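Local atomic coordinates of periplasmic binding protein (Veillonella parvula, PDB entry 4MO9), a protein that probably binds an iron-siderophore or related solute in the periplasm and hands it to an ABC transporter, as in TroA-like binding proteins. Residues T182-R187 / V326-A331; H150-E155 / G225-M230. All blocks are in the same frame, centred on the assembly; numbering follows the deposited sequence.

Contact 1 (T182-R187 / V326-A331); sequences TNRVTR and VFEYLA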
loop_
_atom_site.group_PDB
_atom_site.type_symbol
_atom_site.label_atom_id
_atom_site.label_comp_id
_atom_site.label_asym_id
_atom_site.label_seq_id
_atom_site.Cartn_x
_atom_site.Cartn_y
_atom_site.Cartn_z
ATOM N N THR A 182 -6.296 -7.461 11.940
ATOM C CA THR A 182 -7.512 -7.098 12.660
ATOM C C THR A 182 -7.222 -6.583 14.068
ATOM O O THR A 182 -7.842 -5.585 14.482
ATOM C CB THR A 182 -8.506 -8.294 12.730
ATOM O OG1 THR A 182 -8.802 -8.736 11.399
ATOM C CG2 THR A 182 -9.818 -7.895 13.421
ATOM N N ASN A 183 -6.328 -7.252 14.814
ATOM C CA ASN A 183 -5.960 -6.792 16.160
ATOM C C ASN A 183 -5.621 -5.303 16.110
ATOM O O ASN A 183 -6.043 -4.521 16.964
ATOM C CB ASN A 183 -4.717 -7.517 16.729
ATOM C CG ASN A 183 -4.910 -9.020 16.923
ATOM O OD1 ASN A 183 -6.036 -9.532 16.974
ATOM N ND2 ASN A 183 -3.786 -9.744 17.033
ATOM N N ARG A 184 -4.852 -4.919 15.102
ATOM C CA ARG A 184 -4.245 -3.582 15.080
ATOM C C ARG A 184 -5.174 -2.508 14.541
ATOM O O ARG A 184 -5.282 -1.416 15.117
ATOM C CB ARG A 184 -2.937 -3.619 14.290
ATOM C CG ARG A 184 -1.865 -4.406 15.026
ATOM C CD ARG A 184 -0.698 -4.765 14.146
ATOM N NE ARG A 184 0.398 -5.275 14.967
ATOM C CZ ARG A 184 0.437 -6.509 15.465
ATOM N NH1 ARG A 184 -0.546 -7.361 15.206
ATOM N NH2 ARG A 184 1.463 -6.891 16.213
ATOM N N VAL A 185 -5.865 -2.810 13.449
ATOM C CA VAL A 185 -6.745 -1.813 12.859
ATOM C C VAL A 185 -7.955 -1.538 13.759
ATOM O O VAL A 185 -8.366 -0.379 13.904
ATOM C CB VAL A 185 -7.136 -2.179 11.427
ATOM C CG1 VAL A 185 -8.243 -1.264 10.907
ATOM C CG2 VAL A 185 -5.911 -2.081 10.536
ATOM N N THR A 186 -8.496 -2.575 14.407
ATOM C CA THR A 186 -9.631 -2.361 15.310
ATOM C C THR A 186 -9.259 -1.557 16.546
ATOM O O THR A 186 -10.070 -0.753 17.011
ATOM C CB THR A 186 -10.353 -3.675 15.731
ATOM O OG1 THR A 186 -9.442 -4.521 16.451
ATOM C CG2 THR A 186 -10.894 -4.403 14.503
ATOM N N ARG A 187 -8.059 -1.770 17.096
ATOM C CA ARG A 187 -7.597 -0.965 18.226
ATOM C C ARG A 187 -7.605 0.510 17.825
ATOM O O ARG A 187 -8.122 1.360 18.561
ATOM C CB ARG A 187 -6.179 -1.373 18.672
ATOM C CG ARG A 187 -5.626 -0.558 19.844
ATOM C CD ARG A 187 -4.175 -0.934 20.204
ATOM N NE ARG A 187 -4.078 -2.271 20.797
ATOM C CZ ARG A 187 -3.665 -3.358 20.145
ATOM N NH1 ARG A 187 -3.296 -3.284 18.866
ATOM N NH2 ARG A 187 -3.625 -4.529 20.780
ATOM N N VAL A 326 0.060 1.618 8.722
ATOM C CA VAL A 326 -0.276 2.983 8.309
ATOM C C VAL A 326 -1.401 3.527 9.184
ATOM O O VAL A 326 -1.368 4.688 9.603
ATOM C CB VAL A 326 -0.713 3.040 6.843
ATOM C CG1 VAL A 326 -1.104 4.457 6.464
ATOM C CG2 VAL A 326 0.413 2.557 5.938
ATOM N N PHE A 327 -2.398 2.689 9.454
ATOM C CA PHE A 327 -3.487 3.068 10.361
ATOM C C PHE A 327 -2.903 3.492 11.707
ATOM O O PHE A 327 -3.288 4.522 12.265
ATOM C CB PHE A 327 -4.469 1.894 10.566
ATOM C CG PHE A 327 -5.506 1.748 9.478
ATOM C CD1 PHE A 327 -5.225 1.023 8.324
ATOM C CD2 PHE A 327 -6.780 2.290 9.629
ATOM C CE1 PHE A 327 -6.186 0.858 7.325
ATOM C CE2 PHE A 327 -7.764 2.130 8.626
ATOM C CZ PHE A 327 -7.462 1.403 7.473
ATOM N N GLU A 328 -1.959 2.704 12.217
ATOM C CA GLU A 328 -1.311 3.012 13.491
ATOM C C GLU A 328 -0.480 4.293 13.432
ATOM O O GLU A 328 -0.532 5.125 14.345
ATOM C CB GLU A 328 -0.427 1.845 13.926
ATOM C CG GLU A 328 -1.196 0.578 14.321
ATOM C CD GLU A 328 -0.272 -0.486 14.873
ATOM O OE1 GLU A 328 0.905 -0.536 14.434
ATOM O OE2 GLU A 328 -0.700 -1.259 15.759
ATOM N N TYR A 329 0.280 4.460 12.355
ATOM C CA TYR A 329 1.131 5.654 12.214
ATOM C C TYR A 329 0.313 6.934 12.167
ATOM O O TYR A 329 0.678 7.938 12.778
ATOM C CB TYR A 329 1.988 5.560 10.951
ATOM C CG TYR A 329 2.988 6.688 10.837
ATOM C CD1 TYR A 329 2.849 7.687 9.880
ATOM C CD2 TYR A 329 4.072 6.756 11.703
ATOM C CE1 TYR A 329 3.778 8.722 9.782
ATOM C CE2 TYR A 329 5.006 7.788 11.615
ATOM C CZ TYR A 329 4.852 8.765 10.656
ATOM O OH TYR A 329 5.786 9.786 10.578
ATOM N N LEU A 330 -0.796 6.911 11.434
ATOM C CA LEU A 330 -1.614 8.115 11.315
ATOM C C LEU A 330 -2.261 8.455 12.656
ATOM O O LEU A 330 -2.221 9.600 13.089
ATOM C CB LEU A 330 -2.681 7.948 10.233
ATOM C CG LEU A 330 -2.187 7.919 8.789
ATOM C CD1 LEU A 330 -3.315 7.456 7.873
ATOM C CD2 LEU A 330 -1.678 9.298 8.368
ATOM N N ALA A 331 -2.837 7.458 13.322
ATOM C CA ALA A 331 -3.521 7.695 14.601
ATOM C C ALA A 331 -2.561 8.137 15.699
ATOM O O ALA A 331 -2.865 9.046 16.495
ATOM C CB ALA A 331 -4.279 6.447 15.028
HETATM O O HOH W 1 -2.964 -1.073 16.996
#

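Contact 2 (H150-E155 / G225-M230); sequences HAEKLE and GALATM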
loop_
_atom_site.group_PDB
_atom_site.type_symbol
_atom_site.label_atom_id
_atom_site.label_comp_id
_atom_site.label_asym_id
_atom_site.label_seq_id
_atom_site.Cartn_x
_atom_site.Cartn_y
_atom_site.Cartn_z
ATOM N N HIS A 150 -7.833 -1.758 -1.644
ATOM C CA HIS A 150 -7.910 -0.313 -1.900
ATOM C C HIS A 150 -9.070 0.323 -1.154
ATOM O O HIS A 150 -9.049 1.527 -0.871
ATOM C CB HIS A 150 -8.030 -0.007 -3.401
ATOM C CG HIS A 150 -6.799 -0.337 -4.186
ATOM N ND1 HIS A 150 -6.460 -1.626 -4.543
ATOM C CD2 HIS A 150 -5.823 0.461 -4.684
ATOM C CE1 HIS A 150 -5.324 -1.609 -5.222
ATOM N NE2 HIS A 150 -4.920 -0.351 -5.327
ATOM N N ALA A 151 -10.085 -0.474 -0.824
ATOM C CA ALA A 151 -11.246 0.067 -0.105
ATOM C C ALA A 151 -10.844 0.580 1.277
ATOM O O ALA A 151 -11.474 1.489 1.825
ATOM C CB ALA A 151 -12.326 -1.006 0.040
ATOM N N GLU A 152 -9.808 -0.034 1.843
ATOM C CA GLU A 152 -9.405 0.223 3.224
ATOM C C GLU A 152 -10.582 0.010 4.189
ATOM O O GLU A 152 -10.820 0.826 5.091
ATOM C CB GLU A 152 -8.821 1.633 3.376
ATOM C CG GLU A 152 -7.683 1.970 2.394
ATOM C CD GLU A 152 -6.362 1.274 2.729
ATOM O OE1 GLU A 152 -6.373 0.253 3.470
ATOM O OE2 GLU A 152 -5.301 1.743 2.242
ATOM N N LYS A 153 -11.314 -1.087 4.000
ATOM C CA LYS A 153 -12.331 -1.482 4.963
ATOM C C LYS A 153 -11.897 -2.799 5.571
ATOM O O LYS A 153 -11.400 -3.686 4.855
ATOM C CB LYS A 153 -13.689 -1.681 4.296
ATOM C CG LYS A 153 -14.236 -0.496 3.525
ATOM C CD LYS A 153 -15.535 -0.924 2.849
ATOM C CE LYS A 153 -16.082 0.124 1.891
ATOM N NZ LYS A 153 -17.302 -0.410 1.208
ATOM N N LEU A 154 -12.092 -2.938 6.878
ATOM C CA LEU A 154 -11.690 -4.155 7.579
ATOM C C LEU A 154 -12.224 -5.431 6.910
ATOM O O LEU A 154 -11.459 -6.365 6.637
ATOM C CB LEU A 154 -12.138 -4.090 9.041
ATOM C CG LEU A 154 -11.757 -5.290 9.912
ATOM C CD1 LEU A 154 -10.243 -5.462 9.956
ATOM C CD2 LEU A 154 -12.332 -5.119 11.311
ATOM N N GLU A 155 -13.527 -5.476 6.640
ATOM C CA GLU A 155 -14.118 -6.669 6.034
ATOM C C GLU A 155 -13.499 -7.026 4.668
ATOM O O GLU A 155 -13.316 -8.210 4.348
ATOM C CB GLU A 155 -15.633 -6.531 5.895
ATOM C CG GLU A 155 -16.276 -7.808 5.337
ATOM C CD GLU A 155 -17.655 -7.591 4.748
ATOM O OE1 GLU A 155 -18.116 -6.429 4.695
ATOM O OE2 GLU A 155 -18.280 -8.591 4.331
ATOM N N GLY A 225 -6.058 10.586 2.057
ATOM C CA GLY A 225 -7.071 11.446 2.647
ATOM C C GLY A 225 -8.145 10.641 3.366
ATOM O O GLY A 225 -8.651 11.061 4.411
ATOM N N ALA A 226 -8.506 9.490 2.804
ATOM C CA ALA A 226 -9.486 8.627 3.461
ATOM C C ALA A 226 -8.905 8.046 4.748
ATOM O O ALA A 226 -9.580 7.996 5.782
ATOM C CB ALA A 226 -9.950 7.510 2.527
ATOM N N LEU A 227 -7.657 7.588 4.677
ATOM C CA LEU A 227 -6.993 7.008 5.833
ATOM C C LEU A 227 -6.823 8.034 6.953
ATOM O O LEU A 227 -7.049 7.722 8.128
ATOM C CB LEU A 227 -5.630 6.444 5.434
ATOM C CG LEU A 227 -5.657 5.240 4.491
ATOM C CD1 LEU A 227 -4.243 4.943 3.998
ATOM C CD2 LEU A 227 -6.227 4.032 5.204
ATOM N N ALA A 228 -6.430 9.251 6.599
ATOM C CA ALA A 228 -6.242 10.295 7.615
ATOM C C ALA A 228 -7.564 10.623 8.312
ATOM O O ALA A 228 -7.613 10.811 9.531
ATOM C CB ALA A 228 -5.648 11.537 6.987
ATOM N N THR A 229 -8.638 10.689 7.534
ATOM C CA THR A 229 -9.970 10.904 8.097
ATOM C C THR A 229 -10.391 9.784 9.060
ATOM O O THR A 229 -10.911 10.055 10.148
ATOM C CB THR A 229 -11.008 11.056 6.976
ATOM O OG1 THR A 229 -10.698 12.235 6.220
ATOM C CG2 THR A 229 -12.413 11.177 7.554
HETATM N N MSE A 230 -10.158 8.532 8.675
HETATM C CA MSE A 230 -10.513 7.403 9.533
HETATM C C MSE A 230 -9.709 7.393 10.827
HETATM O O MSE A 230 -10.172 6.879 11.851
HETATM C CB MSE A 230 -10.299 6.078 8.796
HETATM C CG MSE A 230 -11.098 5.958 7.514
HETATM SE SE MSE A 230 -10.957 4.139 6.764
HETATM C CE MSE A 230 -11.478 3.189 8.381
#

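Contact 1 (T182-R187 / V326-A331)
Val185 on helix 171-194 sits across from Phe327 on helix 324-334, their CA atoms 6.4 Å apart at the point where the two backbones are closest. Both methyls of Val185 rest on one face of the Phe327 ring. CG1 makes a CH-pi contact 4.1 Å from the centroid, only 14° off the ring normal, while CG2 lies 3.9 Å from Phe327 CD1. The chi1 of Val185 (170°) sets CG1 anti to the backbone N and leaves CG2 beside that N, which turns both methyls toward the same face of the ring. In the two-lobed solute-binding fold, helix 171-194 is the long connecting helix between the lobes, and here it packs on a C-terminal-lobe helix. Beside this apolar patch the contact turns polar. Glu328 OE2 approaches the aliphatic stem of Arg184, 3.4 Å from its CG, with no salt bridge formed: the guanidinium is engaged by Phe180, through its carbonyl and a cation-pi contact, and Glu328 OE1 bonds to Thr347. A water instead joins the helices, donating to Glu328 OE2 (2.6 Å) and to Arg184 O (3.0 Å) and accepting from Arg187 NH1 in the plane of that guanidinium.

Contact 2 (H150-E155 / G225-M230)
Glu152 presses its side chain against Leu227, bringing a loop of the N-terminal lobe onto helix 224-230 of the C-terminal lobe in this bilobal solute-binding protein. The loop follows strand 143-147 and passes through Glu152, whose backbone is in the left-handed helical region, to Lys153 at the N-cap of helix 154-168. A bend at chi2 (-74°) folds the Glu152 chain so that it crosses Leu227 at about a right angle. The Leu227 methyl CD2 lies against the bend, 3.8 Å from Glu152 CG and 3.7 Å from Glu152 CD, and the other methyl, CD1, comes within 3.8 Å of Glu152 OE2. That oxygen, although buried beside leucine, is satisfied by the backbone N of Arg319. OE1 has a weak hydrogen bond from His157 and lies close to Asp323, a like-charged neighbour that may raise the pKa of the pair. With an alanine here, the Arg319 N-H is likely to lose its carboxylate acceptor and a gap to open beside the Leu227 methyls. Met230, present as selenomethionine, reaches the backbone of the same glutamate: SE lies 3.7 Å from Glu152 O, and a turn at chi3 (53°) folds the terminal methyl CE back to 4.1 Å from the same oxygen.

Contacts 1 and 2, with centres 11 Å apart, touch directly, so that their packing runs together. Phe327 of contact 1 meets Leu227 of contact 2 (CZ to CD2, 3.7 Å), and Leu330 CD1 packs 3.5 Å from Leu227 CB, so helix 324-334 lies against both helix 171-194 and helix 224-230. A second junction pairs Thr186 CG2 with Leu154 CD2 at 3.6 Å, where the consecutive helices 154-168 and 171-194 adjoin. Contact 2 reaches nearer the ligand cleft: the Glu152 side chain is about 13 Å from the bound trimethylamine oxide, and the ring of neighbouring His150 meets that of Trp45, which lines the pocket.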